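Local coordinates for gene 12 protein (Mycobacterium phage D29, PDB 3HC7) that cleaves the ester link between mycolic acids and arabinogalactan-peptidoglycan in the host cell wall, completing lysis once the holin has permeabilised the membrane, at residues His133-Ala137 / Tyr161-Gly165; Asn118-Gly124 / Thr140-Leu144. One frame throughout, in Å; residues are numbered along the deposited sequence.

Contact 1. Residues His133-Ala137 / Tyr161-Gly165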
ATOM      1  N   HIS A 133      -7.622   1.500 -18.081  1.00 75.02           N
ATOM      2  CA  HIS A 133      -8.226   0.495 -17.213  1.00 77.12           C
ATOM      3  C   HIS A 133      -9.448   0.997 -16.451  1.00 80.33           C
ATOM      4  O   HIS A 133      -9.465   2.128 -15.963  1.00 77.96           O
ATOM      5  CB  HIS A 133      -7.183  -0.082 -16.249  1.00 70.17           C
ATOM      6  CG  HIS A 133      -6.253  -1.060 -16.891  1.00 71.41           C
ATOM      7  ND1 HIS A 133      -6.627  -2.352 -17.193  1.00 75.81           N
ATOM      8  CD2 HIS A 133      -4.970  -0.934 -17.309  1.00 72.25           C
ATOM      9  CE1 HIS A 133      -5.616  -2.980 -17.764  1.00 72.46           C
ATOM     10  NE2 HIS A 133      -4.597  -2.142 -17.846  1.00 71.80           N
ATOM     11  N   PRO A 134     -10.474   0.139 -16.340  1.00 82.87           N
ATOM     12  CA  PRO A 134     -11.721   0.463 -15.642  1.00 82.08           C
ATOM     13  C   PRO A 134     -11.518   0.493 -14.130  1.00 74.67           C
ATOM     14  O   PRO A 134     -10.864  -0.389 -13.580  1.00 69.90           O
ATOM     15  CB  PRO A 134     -12.645  -0.693 -16.024  1.00 85.28           C
ATOM     16  CG  PRO A 134     -11.729  -1.834 -16.330  1.00 83.12           C
ATOM     17  CD  PRO A 134     -10.432  -1.259 -16.808  1.00 82.34           C
ATOM     18  N   VAL A 135     -12.069   1.505 -13.472  1.00 72.90           N
ATOM     19  CA  VAL A 135     -11.959   1.611 -12.026  1.00 72.56           C
ATOM     20  C   VAL A 135     -12.532   0.355 -11.373  1.00 72.62           C
ATOM     21  O   VAL A 135     -13.411  -0.297 -11.937  1.00 69.39           O
ATOM     22  CB  VAL A 135     -12.689   2.863 -11.502  1.00 73.98           C
ATOM     23  CG1 VAL A 135     -14.186   2.733 -11.730  1.00 75.34           C
ATOM     24  CG2 VAL A 135     -12.373   3.093 -10.027  1.00 69.36           C
ATOM     25  N   ALA A 136     -12.018   0.012 -10.194  1.00 72.48           N
ATOM     26  CA  ALA A 136     -12.480  -1.157  -9.451  1.00 70.87           C
ATOM     27  C   ALA A 136     -13.969  -1.057  -9.114  1.00 67.54           C
ATOM     28  O   ALA A 136     -14.464   0.018  -8.784  1.00 63.70           O
ATOM     29  CB  ALA A 136     -11.662  -1.325  -8.182  1.00 68.55           C
ATOM     30  N   ALA A 137     -14.668  -2.188  -9.182  1.00 69.10           N
ATOM     31  CA  ALA A 137     -16.115  -2.235  -8.968  1.00 67.39           C
ATOM     32  C   ALA A 137     -16.505  -1.960  -7.518  1.00 60.45           C
ATOM     33  O   ALA A 137     -15.681  -2.085  -6.614  1.00 60.92           O
ATOM     34  CB  ALA A 137     -16.665  -3.581  -9.418  1.00 70.43           C
ATOM     35  N   TYR A 161      -6.704   4.883  -6.077  1.00 53.66           N
ATOM     36  CA  TYR A 161      -6.780   4.453  -7.469  1.00 49.23           C
ATOM     37  C   TYR A 161      -6.624   2.948  -7.580  1.00 53.59           C
ATOM     38  O   TYR A 161      -5.611   2.422  -7.197  1.00 47.82           O
ATOM     39  CB  TYR A 161      -5.661   5.123  -8.252  1.00 48.90           C
ATOM     40  CG  TYR A 161      -5.690   6.636  -8.263  1.00 53.82           C
ATOM     41  CD1 TYR A 161      -6.684   7.329  -8.925  1.00 61.99           C
ATOM     42  CD2 TYR A 161      -4.712   7.356  -7.649  1.00 52.05           C
ATOM     43  CE1 TYR A 161      -6.703   8.703  -8.952  1.00 70.88           C
ATOM     44  CE2 TYR A 161      -4.732   8.715  -7.660  1.00 63.49           C
ATOM     45  CZ  TYR A 161      -5.727   9.384  -8.312  1.00 70.82           C
ATOM     46  OH  TYR A 161      -5.715  10.736  -8.325  1.00 72.61           O
ATOM     47  N   ALA A 162      -7.622   2.284  -8.126  1.00 51.97           N
ATOM     48  CA  ALA A 162      -7.667   0.832  -8.150  1.00 56.04           C
ATOM     49  C   ALA A 162      -8.363   0.347  -9.403  1.00 54.82           C
ATOM     50  O   ALA A 162      -9.446   0.824  -9.737  1.00 55.20           O
ATOM     51  CB  ALA A 162      -8.377   0.308  -6.909  1.00 56.07           C
ATOM     52  N   HIS A 163      -7.735  -0.601 -10.094  1.00 58.01           N
ATOM     53  CA  HIS A 163      -8.286  -1.171 -11.320  1.00 59.04           C
ATOM     54  C   HIS A 163      -8.831  -2.557 -11.047  1.00 67.33           C
ATOM     55  O   HIS A 163      -8.225  -3.328 -10.300  1.00 62.05           O
ATOM     56  CB  HIS A 163      -7.205  -1.329 -12.396  1.00 52.89           C
ATOM     57  CG  HIS A 163      -6.596  -0.043 -12.853  1.00 55.92           C
ATOM     58  ND1 HIS A 163      -5.274   0.058 -13.224  1.00 55.50           N
ATOM     59  CD2 HIS A 163      -7.127   1.194 -13.005  1.00 61.73           C
ATOM     60  CE1 HIS A 163      -5.014   1.303 -13.585  1.00 64.85           C
ATOM     61  NE2 HIS A 163      -6.120   2.013 -13.459  1.00 66.80           N
ATOM     62  N   ASP A 164      -9.954  -2.899 -11.666  1.00 74.45           N
ATOM     63  CA  ASP A 164     -10.336  -4.300 -11.694  1.00 75.86           C
ATOM     64  C   ASP A 164      -9.297  -5.030 -12.533  1.00 66.34           C
ATOM     65  O   ASP A 164      -8.868  -4.544 -13.578  1.00 76.74           O
ATOM     66  CB  ASP A 164     -11.759  -4.499 -12.223  1.00 85.58           C
ATOM     67  CG  ASP A 164     -12.755  -4.800 -11.105  1.00 93.40           C
ATOM     68  OD1 ASP A 164     -12.491  -5.737 -10.326  1.00 95.53           O
ATOM     69  OD2 ASP A 164     -13.791  -4.107 -10.994  1.00 91.69           O
ATOM     70  N   GLY A 165      -8.874  -6.190 -12.063  1.00 56.64           N
ATOM     71  CA  GLY A 165      -7.753  -6.880 -12.673  1.00 64.27           C
ATOM     72  C   GLY A 165      -6.595  -6.848 -11.698  1.00 62.55           C
ATOM     73  O   GLY A 165      -5.763  -7.755 -11.670  1.00 58.11           O
TER

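Contact 2. Residues Asn118-Gly124 / Thr140-Leu144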
ATOM      1  N   ASN A 118      -4.001  -0.674  -3.704  1.00 39.17           N
ATOM      2  CA  ASN A 118      -3.981  -0.753  -2.239  1.00 32.90           C
ATOM      3  C   ASN A 118      -4.580  -2.033  -1.614  1.00 34.35           C
ATOM      4  O   ASN A 118      -5.798  -2.231  -1.618  1.00 34.60           O
ATOM      5  CB  ASN A 118      -4.706   0.489  -1.684  1.00 34.44           C
ATOM      6  CG  ASN A 118      -4.612   0.605  -0.180  1.00 39.28           C
ATOM      7  OD1 ASN A 118      -3.851  -0.114   0.460  1.00 42.63           O
ATOM      8  ND2 ASN A 118      -5.390   1.516   0.395  1.00 45.46           N
ATOM      9  N   PRO A 119      -3.723  -2.900  -1.045  1.00 38.55           N
ATOM     10  CA  PRO A 119      -4.239  -4.120  -0.409  1.00 35.73           C
ATOM     11  C   PRO A 119      -5.103  -3.845   0.821  1.00 33.11           C
ATOM     12  O   PRO A 119      -5.773  -4.759   1.301  1.00 33.48           O
ATOM     13  CB  PRO A 119      -2.968  -4.877  -0.014  1.00 37.98           C
ATOM     14  CG  PRO A 119      -1.915  -4.359  -0.940  1.00 40.39           C
ATOM     15  CD  PRO A 119      -2.254  -2.903  -1.131  1.00 39.98           C
ATOM     16  N   MET A 120      -5.092  -2.613   1.324  1.00 32.65           N
ATOM     17  CA  MET A 120      -5.956  -2.238   2.436  1.00 32.08           C
ATOM     18  C   MET A 120      -7.088  -1.350   1.964  1.00 36.09           C
ATOM     19  O   MET A 120      -7.719  -0.668   2.772  1.00 38.63           O
ATOM     20  CB  MET A 120      -5.181  -1.449   3.497  1.00 33.86           C
ATOM     21  CG  MET A 120      -4.202  -2.246   4.334  1.00 37.00           C
ATOM     22  SD  MET A 120      -3.274  -1.135   5.429  1.00 32.13           S
ATOM     23  CE  MET A 120      -4.553  -0.611   6.573  1.00 26.44           C
ATOM     24  N   ARG A 121      -7.334  -1.314   0.662  1.00 34.33           N
ATOM     25  CA  ARG A 121      -8.340  -0.390   0.147  1.00 44.92           C
ATOM     26  C   ARG A 121      -9.716  -0.623   0.779  1.00 46.67           C
ATOM     27  O   ARG A 121     -10.219  -1.744   0.802  1.00 43.43           O
ATOM     28  CB  ARG A 121      -8.432  -0.456  -1.376  1.00 45.73           C
ATOM     29  CG  ARG A 121      -9.367   0.588  -1.960  1.00 51.92           C
ATOM     30  CD  ARG A 121      -9.357   0.568  -3.475  1.00 47.31           C
ATOM     31  NE  ARG A 121      -9.978  -0.644  -4.007  1.00 48.46           N
ATOM     32  CZ  ARG A 121     -11.291  -0.821  -4.124  1.00 51.70           C
ATOM     33  NH1 ARG A 121     -12.135   0.130  -3.742  1.00 53.32           N
ATOM     34  NH2 ARG A 121     -11.762  -1.952  -4.621  1.00 55.21           N
ATOM     35  N   GLN A 122     -10.305   0.452   1.297  1.00 42.79           N
ATOM     36  CA  GLN A 122     -11.615   0.405   1.938  1.00 37.53           C
ATOM     37  C   GLN A 122     -12.667  -0.093   0.953  1.00 47.59           C
ATOM     38  O   GLN A 122     -12.547   0.132  -0.254  1.00 48.21           O
ATOM     39  CB  GLN A 122     -11.984   1.803   2.458  1.00 47.36           C
ATOM     40  CG  GLN A 122     -13.451   1.996   2.829  1.00 44.43           C
ATOM     41  CD  GLN A 122     -13.730   3.375   3.401  1.00 51.37           C
ATOM     42  OE1 GLN A 122     -12.895   3.951   4.097  1.00 50.00           O
ATOM     43  NE2 GLN A 122     -14.910   3.910   3.109  1.00 52.83           N
ATOM     44  N   LYS A 123     -13.694  -0.768   1.462  1.00 52.86           N
ATOM     45  CA  LYS A 123     -14.717  -1.347   0.596  1.00 55.41           C
ATOM     46  C   LYS A 123     -15.475  -0.273  -0.191  1.00 58.49           C
ATOM     47  O   LYS A 123     -16.009   0.674   0.390  1.00 62.00           O
ATOM     48  CB  LYS A 123     -15.706  -2.186   1.409  1.00 61.97           C
ATOM     49  CG  LYS A 123     -16.499  -3.178   0.563  1.00 71.92           C
ATOM     50  CD  LYS A 123     -17.935  -3.317   1.047  1.00 81.79           C
ATOM     51  CE  LYS A 123     -18.018  -3.629   2.535  1.00 85.10           C
ATOM     52  NZ  LYS A 123     -19.440  -3.698   2.995  1.00 90.09           N
ATOM     53  N   GLY A 124     -15.512  -0.422  -1.513  1.00 57.37           N
ATOM     54  CA  GLY A 124     -16.282   0.467  -2.363  1.00 66.79           C
ATOM     55  C   GLY A 124     -15.698   1.858  -2.544  1.00 66.71           C
ATOM     56  O   GLY A 124     -16.324   2.730  -3.140  1.00 74.37           O
ATOM     57  N   THR A 140     -16.043  -4.507  -4.446  1.00 61.98           N
ATOM     58  CA  THR A 140     -14.681  -4.963  -4.183  1.00 62.38           C
ATOM     59  C   THR A 140     -13.968  -4.134  -3.118  1.00 55.31           C
ATOM     60  O   THR A 140     -14.319  -2.976  -2.852  1.00 49.68           O
ATOM     61  CB  THR A 140     -13.807  -5.010  -5.460  1.00 60.35           C
ATOM     62  OG1 THR A 140     -13.549  -3.682  -5.926  1.00 61.19           O
ATOM     63  CG2 THR A 140     -14.488  -5.816  -6.553  1.00 59.78           C
ATOM     64  N   LEU A 141     -12.957  -4.749  -2.519  1.00 45.19           N
ATOM     65  CA  LEU A 141     -12.152  -4.115  -1.484  1.00 44.13           C
ATOM     66  C   LEU A 141     -10.728  -4.657  -1.504  1.00 46.11           C
ATOM     67  O   LEU A 141     -10.378  -5.478  -2.355  1.00 50.18           O
ATOM     68  CB  LEU A 141     -12.765  -4.345  -0.102  1.00 45.36           C
ATOM     69  CG  LEU A 141     -13.521  -5.650   0.144  1.00 49.13           C
ATOM     70  CD1 LEU A 141     -12.759  -6.846  -0.376  1.00 51.34           C
ATOM     71  CD2 LEU A 141     -13.825  -5.799   1.625  1.00 41.96           C
ATOM     72  N   GLY A 142      -9.911  -4.190  -0.565  1.00 38.78           N
ATOM     73  CA  GLY A 142      -8.574  -4.720  -0.409  1.00 38.65           C
ATOM     74  C   GLY A 142      -8.634  -6.132   0.141  1.00 38.36           C
ATOM     75  O   GLY A 142      -9.496  -6.474   0.953  1.00 31.62           O
ATOM     76  N   ILE A 143      -7.706  -6.968  -0.302  1.00 35.93           N
ATOM     77  CA  ILE A 143      -7.639  -8.331   0.193  1.00 30.75           C
ATOM     78  C   ILE A 143      -7.408  -8.424   1.714  1.00 37.14           C
ATOM     79  O   ILE A 143      -7.984  -9.294   2.378  1.00 37.70           O
ATOM     80  CB  ILE A 143      -6.549  -9.111  -0.551  1.00 35.52           C
ATOM     81  CG1 ILE A 143      -6.615 -10.590  -0.185  1.00 34.39           C
ATOM     82  CG2 ILE A 143      -5.182  -8.495  -0.273  1.00 31.46           C
ATOM     83  CD1 ILE A 143      -5.643 -11.457  -0.954  1.00 30.48           C
ATOM     84  N   LEU A 144      -6.576  -7.539   2.267  1.00 33.12           N
ATOM     85  CA  LEU A 144      -6.173  -7.639   3.680  1.00 33.01           C
ATOM     86  C   LEU A 144      -7.334  -7.421   4.649  1.00 33.08           C
ATOM     87  O   LEU A 144      -8.155  -6.546   4.436  1.00 34.48           O
ATOM     88  CB  LEU A 144      -5.057  -6.646   3.998  1.00 28.24           C
ATOM     89  CG  LEU A 144      -3.691  -6.893   3.362  1.00 34.17           C
ATOM     90  CD1 LEU A 144      -2.774  -5.722   3.645  1.00 32.54           C
ATOM     91  CD2 LEU A 144      -3.065  -8.188   3.877  1.00 30.92           C
TER

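Contact 1. Residues His133-Ala137 / Tyr161-Gly165
His133 sets its CB squarely over the imidazole of His163, 3.4 Å from the ring centroid and 7° off the ring normal, a CH-pi contact. The two side chains cross at about a right angle, and their rings, with centroids 5.0 Å apart, meet obliquely. His133 CG lies anti to its carbonyl carbon (chi1 -76°), which leaves CB, and not the imidazole, over the His163 face. Next to this pair along the chain the two loops join through a single beta bridge between Val135 and His163. Asp164 N gives a hydrogen bond to Pro134 O at 3.3 Å, and Ala136 N a shorter one, 2.7 Å, to Ala162 O. The methyl groups Ala136 CB and Ala162 CB touch beside it at 3.9 Å. Farther along, Asp164 bends its carboxylate across to the backbone: OD2 accepts from Ala137 N at 2.8 Å, met from above the carboxylate plane, and also lies 3.3 Å from Ala137 CB. Outside the two loops, His163 is held at both ring nitrogens, NE2 by Asp129 OD1 and ND1 by Pro239 O, and it stacks with Tyr242; His133 NE2 bonds to Lys237 O. The side chain of His163 is about 5 Å from that of Asp166, the probable catalytic acid, and His240 of the active site lies close by. With ND1 bonded to a carbonyl and NE2 to a carboxylate, His163 has its ring rotation fixed and would probably favour protonation at both nitrogens.

Contact 2. Residues Asn118-Gly124 / Thr140-Leu144
Pro119 and Leu144 meet where an Asx turn and a type I beta turn, Asn118 to Arg121, lie against the loop that follows the short strand 140-141. Leu144 CD1 reaches into the angle between Pro119 CB and Met120 CG, 3.8 Å from each; CG set anti to the carbonyl carbon (chi1 -68°) directs the leucine there. Ile86 of helix 83-96 and Met188 of helix 179-189 enclose this apolar end, and Pro119 lies about 6 Å from the nucleophile Ser82, side chain to side chain. In the middle, Gly142 N bonds to Arg121 O at 2.8 Å; Gly142 CA lies close against the turn, 3.3 Å from Pro119 O. Arg121 bends at chi3 (69°), bringing its guanidinium edge to Thr140, with Leu141 CA over one face. NE and NH1 of the arginine bond to Ala169 O and Phe125 O. At the exposed end the Lys123 stem runs across Leu141, CG to CD2 3.9 Å, while Gly124 N bonds to Thr140 O. Arg121 NH2 makes a weak hydrogen bond to Thr140 OG1 at 2.8 Å, and that hydroxyl is also bonded to Ala137 O.

Overall arrangement
Each contact pins one part of the loop between strands 110-116 and 140-141 of this alpha/beta hydrolase, contact 1 to the loop after strand 157-161 and contact 2 to strand 140-141 and the loop after it. Contact 2 is mostly buried, under helices 83-96 and 179-189; it combines apolar packing with backbone bonds and one arginine. Contact 1 lies farther from the chain centre and is only partly buried, relying on histidines, an aspartate and a single bridge. The two meet at Arg121, its NE 3.4 Å from Ala162 CB and its NH2 3.6 Å from Ala136 CB. Both lie near catalytic residues, contact 2 by Ser82 and the probable acid Asp166, contact 1 by Asp166 and His240.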